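Local coordinates for protein SGT1 (Saccharomyces cerevisiae, PDB 5AN3) that probably works as an adaptor or co-chaperone for Skp1-containing complexes, with a tetratricopeptide repeat (TPR) domain suited to binding other proteins, at residues Y11-Y15 with F43-C47; L71-L75 with V90-Y94. All blocks are in the same frame, centred on the assembly; numbering follows the deposited sequence.

How the interactions relate
Both contacts join helices of one TPR domain. Interaction 1 pairs helices 3-16 and 38-52, with helix 20-33 between them in the chain; its segments 11-15 and 43-47 run in roughly the same direction. Interaction 2 pairs the consecutive helices 61-81 and 84-100, and its segments 71-75 and 90-94 are nearly antiparallel. The centres of the two contacts are about 15 Å apart. Helices 38-52 and 61-81 follow each other in the chain, and the two contacts meet there: Ala-45 CB lies 4.1 Å from Leu-71 CG. Interaction 1 closes before interaction 2 opens, so they follow one another along the chain. Interaction 2 is the more buried; the first has a partly exposed aromatic side.

Interaction 1 of 2, residues Y11-Y15 with F43-C47; sequences YKALY and FKAAC
Leu-14 and Phe-43 carry most of this contact, with Tyr-11 and Tyr-15 adding an aromatic side. The Leu-14 side chain reaches across to helix 38-52 with CG anti to the backbone N (chi1 -175°). Both of its methyls lie against the thiol of Cys-47. CD2 is 3.7 Å from Cys-47 SG and CD1 is 3.8 Å from the same atom. CD2 also packs on the methyl of Ala-46, 4.0 Å from CB. Leu-14 further touches Ala-23, so helix 20-33 shares this buried apolar patch.

Phe-43 presents one face of its ring to both tyrosines. Tyr-11 comes edge first: its CE1 is 3.7 Å from Phe-43 CZ, and the planes stand at 83°. This is a T-shaped stack with centroids 5.3 Å apart. Tyr-15 makes a second edge-to-face pair on the same face, but it is offset, with centroids 5.8 Å apart. Its CE2 side faces the CD1-CE1 side of Phe-43. The Tyr-15 hydroxyl sits by Phe-43 CE1 and also touches the Ala-46 methyl, with OH 3.6 Å from CB. One face of the Tyr-11 ring is in turn covered near its rim by Tyr-15 CD2, so the three rings form an aromatic cluster. Phe-43 also touches Tyr-27 on helix 20-33.

The short helical segments keep the same general direction, at 30° to each other, with their axes 10.9 Å apart. Such direct, near-parallel packing of helices separated in sequence by one other helix, as between successive repeats, is typical of the TPR fold and its right-handed superhelix.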
loop_
_atom_site.group_PDB
_atom_site.type_symbol
_atom_site.label_atom_id
_atom_site.label_comp_id
_atom_site.label_asym_id
_atom_site.label_seq_id
_atom_site.Cartn_x
_atom_site.Cartn_y
_atom_site.Cartn_z
ATOM N N TYR B 11 -18.440 7.937 -16.252
ATOM C CA TYR B 11 -18.643 7.795 -14.799
ATOM C C TYR B 11 -18.923 6.336 -14.447
ATOM O O TYR B 11 -18.383 5.840 -13.454
ATOM C CB TYR B 11 -19.793 8.690 -14.309
ATOM C CG TYR B 11 -19.854 8.856 -12.806
ATOM C CD1 TYR B 11 -19.138 9.869 -12.162
ATOM C CD2 TYR B 11 -20.626 8.005 -12.022
ATOM C CE1 TYR B 11 -19.204 10.037 -10.776
ATOM C CE2 TYR B 11 -20.685 8.152 -10.634
ATOM C CZ TYR B 11 -19.972 9.169 -10.015
ATOM O OH TYR B 11 -20.023 9.317 -8.644
ATOM N N LYS B 12 -19.747 5.651 -15.270
ATOM C CA LYS B 12 -20.096 4.239 -15.095
ATOM C C LYS B 12 -18.857 3.351 -15.289
ATOM O O LYS B 12 -18.718 2.355 -14.592
ATOM C CB LYS B 12 -21.223 3.811 -16.048
ATOM N N ALA B 13 -17.939 3.727 -16.196
ATOM C CA ALA B 13 -16.702 2.979 -16.445
ATOM C C ALA B 13 -15.754 3.062 -15.242
ATOM O O ALA B 13 -15.164 2.052 -14.878
ATOM C CB ALA B 13 -16.010 3.499 -17.694
ATOM N N LEU B 14 -15.652 4.243 -14.600
ATOM C CA LEU B 14 -14.798 4.491 -13.441
ATOM C C LEU B 14 -15.347 3.926 -12.126
ATOM O O LEU B 14 -14.611 3.242 -11.408
ATOM C CB LEU B 14 -14.592 6.009 -13.281
ATOM C CG LEU B 14 -13.626 6.509 -12.182
ATOM C CD1 LEU B 14 -12.251 5.840 -12.273
ATOM C CD2 LEU B 14 -13.484 8.013 -12.239
ATOM N N TYR B 15 -16.609 4.262 -11.776
ATOM C CA TYR B 15 -17.176 3.917 -10.476
ATOM C C TYR B 15 -18.008 2.636 -10.446
ATOM O O TYR B 15 -17.930 1.927 -9.443
ATOM C CB TYR B 15 -17.960 5.101 -9.907
ATOM C CG TYR B 15 -17.035 6.253 -9.543
ATOM C CD1 TYR B 15 -16.126 6.140 -8.493
ATOM C CD2 TYR B 15 -17.010 7.425 -10.297
ATOM C CE1 TYR B 15 -15.245 7.180 -8.176
ATOM C CE2 TYR B 15 -16.148 8.481 -9.971
ATOM C CZ TYR B 15 -15.263 8.350 -8.911
ATOM O OH TYR B 15 -14.397 9.368 -8.566
ATOM N N PHE B 43 -13.103 14.330 -13.025
ATOM C CA PHE B 43 -13.080 12.876 -13.015
ATOM C C PHE B 43 -11.958 12.300 -13.836
ATOM O O PHE B 43 -11.582 11.164 -13.557
ATOM C CB PHE B 43 -14.420 12.286 -13.380
ATOM C CG PHE B 43 -15.374 12.512 -12.233
ATOM C CD1 PHE B 43 -15.066 12.064 -10.941
ATOM C CD2 PHE B 43 -16.548 13.221 -12.417
ATOM C CE1 PHE B 43 -15.923 12.319 -9.865
ATOM C CE2 PHE B 43 -17.410 13.458 -11.347
ATOM C CZ PHE B 43 -17.084 13.016 -10.077
ATOM N N LYS B 44 -11.335 13.073 -14.763
ATOM C CA LYS B 44 -10.119 12.564 -15.415
ATOM C C LYS B 44 -9.023 12.489 -14.351
ATOM O O LYS B 44 -8.288 11.508 -14.305
ATOM C CB LYS B 44 -9.654 13.398 -16.607
ATOM C CG LYS B 44 -8.587 12.671 -17.417
ATOM C CD LYS B 44 -7.979 13.521 -18.502
ATOM C CE LYS B 44 -6.589 13.017 -18.813
ATOM N NZ LYS B 44 -5.971 13.751 -19.942
ATOM N N ALA B 45 -8.968 13.490 -13.453
ATOM C CA ALA B 45 -8.012 13.545 -12.358
ATOM C C ALA B 45 -8.236 12.353 -11.411
ATOM O O ALA B 45 -7.250 11.747 -10.992
ATOM C CB ALA B 45 -8.117 14.878 -11.616
ATOM N N ALA B 46 -9.532 11.968 -11.146
ATOM C CA ALA B 46 -9.932 10.800 -10.328
ATOM C C ALA B 46 -9.402 9.505 -10.959
ATOM O O ALA B 46 -8.834 8.675 -10.244
ATOM C CB ALA B 46 -11.448 10.730 -10.166
ATOM N N CYS B 47 -9.522 9.362 -12.303
ATOM C CA CYS B 47 -8.981 8.218 -13.049
ATOM C C CYS B 47 -7.504 8.092 -12.794
ATOM O O CYS B 47 -7.043 7.009 -12.438
ATOM C CB CYS B 47 -9.250 8.353 -14.543
ATOM S SG CYS B 47 -10.983 8.188 -14.996
#

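Interaction 2 of 2, residues L71-L75 with V90-Y94; sequences LDKAL and VNFRY
Val-90 and Leu-71 form the apolar centre with Leu-75, Ala-74 and the ring of Tyr-94. Both methyls of Val-90 face helix 61-81. CG1 packs mainly on Leu-75, 3.8 Å from its CB, and on the carbonyl of Leu-71. CG2 lies 3.9 Å from Ala-74 CB. A chi1 of -164° turns Leu-75 so that its CD1 meets Val-90 CG1. The same CD1 packs against Asn-91 ND2 at 3.8 Å, and this amide nitrogen bonds to Ile-87 O in its own helix. Leu-71 extends the patch. Its CD2 rests on Arg-93 CB at 3.7 Å, while the guanidinium end of Arg-93 leads away.

Tyr-94 reaches in toward helix 61-81, hydroxyl end first. Leu-71 CB sits over one face of its ring in a CH-pi contact, 4.1 Å from the centroid and 21° off the normal. Leu-75 CB is at the ring edge. Tyr-110 of helix 104-116 stacks with the same ring.

At the polar edge, Tyr-94 OH donates a hydrogen bond to Asp-72 OD1. The modelled length of 2.5 Å is very short, and its exact value is doubtful at this resolution. The carboxylate oxygen lies near the ring plane, off the CE1 side of the hydroxyl.

The segments run at 160°, with axes 9.8 Å apart. This is the antiparallel packing of consecutive helices from which TPR arrays, like other helical repeats, are built.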
loop_
_atom_site.group_PDB
_atom_site.type_symbol
_atom_site.label_atom_id
_atom_site.label_comp_id
_atom_site.label_asym_id
_atom_site.label_seq_id
_atom_site.Cartn_x
_atom_site.Cartn_y
_atom_site.Cartn_z
ATOM N N LEU B 71 -7.093 19.564 -11.975
ATOM C CA LEU B 71 -7.846 20.248 -10.924
ATOM C C LEU B 71 -7.555 21.736 -10.981
ATOM O O LEU B 71 -8.444 22.533 -10.738
ATOM C CB LEU B 71 -7.537 19.675 -9.537
ATOM C CG LEU B 71 -8.027 18.227 -9.307
ATOM C CD1 LEU B 71 -7.481 17.666 -8.036
ATOM C CD2 LEU B 71 -9.556 18.108 -9.392
ATOM N N ASP B 72 -6.338 22.116 -11.377
ATOM C CA ASP B 72 -5.952 23.519 -11.556
ATOM C C ASP B 72 -6.785 24.146 -12.660
ATOM O O ASP B 72 -7.303 25.253 -12.477
ATOM C CB ASP B 72 -4.437 23.667 -11.865
ATOM C CG ASP B 72 -3.463 23.396 -10.714
ATOM O OD1 ASP B 72 -3.923 23.286 -9.543
ATOM O OD2 ASP B 72 -2.232 23.311 -10.981
ATOM N N LYS B 73 -6.951 23.419 -13.782
ATOM C CA LYS B 73 -7.700 23.856 -14.952
ATOM C C LYS B 73 -9.177 24.011 -14.594
ATOM O O LYS B 73 -9.827 24.943 -15.072
ATOM C CB LYS B 73 -7.510 22.877 -16.117
ATOM C CG LYS B 73 -7.616 23.558 -17.466
ATOM N N ALA B 74 -9.696 23.108 -13.716
ATOM C CA ALA B 74 -11.073 23.096 -13.223
ATOM C C ALA B 74 -11.325 24.312 -12.376
ATOM O O ALA B 74 -12.345 24.966 -12.574
ATOM C CB ALA B 74 -11.347 21.836 -12.431
ATOM N N LEU B 75 -10.392 24.667 -11.472
ATOM C CA LEU B 75 -10.538 25.864 -10.639
ATOM C C LEU B 75 -10.571 27.138 -11.493
ATOM O O LEU B 75 -11.380 28.022 -11.223
ATOM C CB LEU B 75 -9.430 25.959 -9.595
ATOM C CG LEU B 75 -9.715 26.935 -8.458
ATOM C CD1 LEU B 75 -10.813 26.390 -7.471
ATOM C CD2 LEU B 75 -8.447 27.321 -7.775
ATOM N N VAL B 90 -14.583 21.962 -6.807
ATOM C CA VAL B 90 -13.164 21.881 -7.200
ATOM C C VAL B 90 -12.286 21.850 -5.949
ATOM O O VAL B 90 -11.333 21.063 -5.878
ATOM C CB VAL B 90 -12.686 22.976 -8.195
ATOM C CG1 VAL B 90 -11.221 22.757 -8.573
ATOM C CG2 VAL B 90 -13.539 22.991 -9.460
ATOM N N ASN B 91 -12.628 22.689 -4.957
ATOM C CA ASN B 91 -11.915 22.752 -3.701
ATOM C C ASN B 91 -12.077 21.443 -2.940
ATOM O O ASN B 91 -11.116 21.006 -2.309
ATOM C CB ASN B 91 -12.385 23.930 -2.880
ATOM C CG ASN B 91 -11.667 25.207 -3.215
ATOM O OD1 ASN B 91 -10.539 25.446 -2.790
ATOM N ND2 ASN B 91 -12.324 26.073 -3.953
ATOM N N PHE B 92 -13.252 20.783 -3.030
ATOM C CA PHE B 92 -13.441 19.495 -2.347
ATOM C C PHE B 92 -12.591 18.421 -3.022
ATOM O O PHE B 92 -12.009 17.623 -2.310
ATOM C CB PHE B 92 -14.916 19.068 -2.271
ATOM C CG PHE B 92 -15.121 17.614 -1.904
ATOM C CD1 PHE B 92 -15.060 17.199 -0.579
ATOM C CD2 PHE B 92 -15.400 16.664 -2.883
ATOM C CE1 PHE B 92 -15.277 15.857 -0.238
ATOM C CE2 PHE B 92 -15.581 15.319 -2.547
ATOM C CZ PHE B 92 -15.528 14.926 -1.227
ATOM N N ARG B 93 -12.524 18.404 -4.370
ATOM C CA ARG B 93 -11.723 17.476 -5.177
ATOM C C ARG B 93 -10.230 17.670 -4.890
ATOM O O ARG B 93 -9.482 16.690 -4.890
ATOM C CB ARG B 93 -12.014 17.650 -6.686
ATOM C CG ARG B 93 -13.447 17.333 -7.135
ATOM C CD ARG B 93 -14.045 16.084 -6.520
ATOM N NE ARG B 93 -13.170 14.926 -6.674
ATOM C CZ ARG B 93 -13.410 13.743 -6.126
ATOM N NH1 ARG B 93 -14.508 13.550 -5.406
ATOM N NH2 ARG B 93 -12.556 12.740 -6.295
ATOM N N TYR B 94 -9.810 18.926 -4.616
ATOM C CA TYR B 94 -8.458 19.243 -4.178
ATOM C C TYR B 94 -8.184 18.609 -2.814
ATOM O O TYR B 94 -7.120 18.014 -2.613
ATOM C CB TYR B 94 -8.267 20.739 -4.056
ATOM C CG TYR B 94 -7.728 21.440 -5.274
ATOM C CD1 TYR B 94 -6.446 21.172 -5.747
ATOM C CD2 TYR B 94 -8.434 22.485 -5.862
ATOM C CE1 TYR B 94 -5.924 21.855 -6.844
ATOM C CE2 TYR B 94 -7.919 23.186 -6.950
ATOM C CZ TYR B 94 -6.665 22.865 -7.443
ATOM O OH TYR B 94 -6.177 23.580 -8.510
#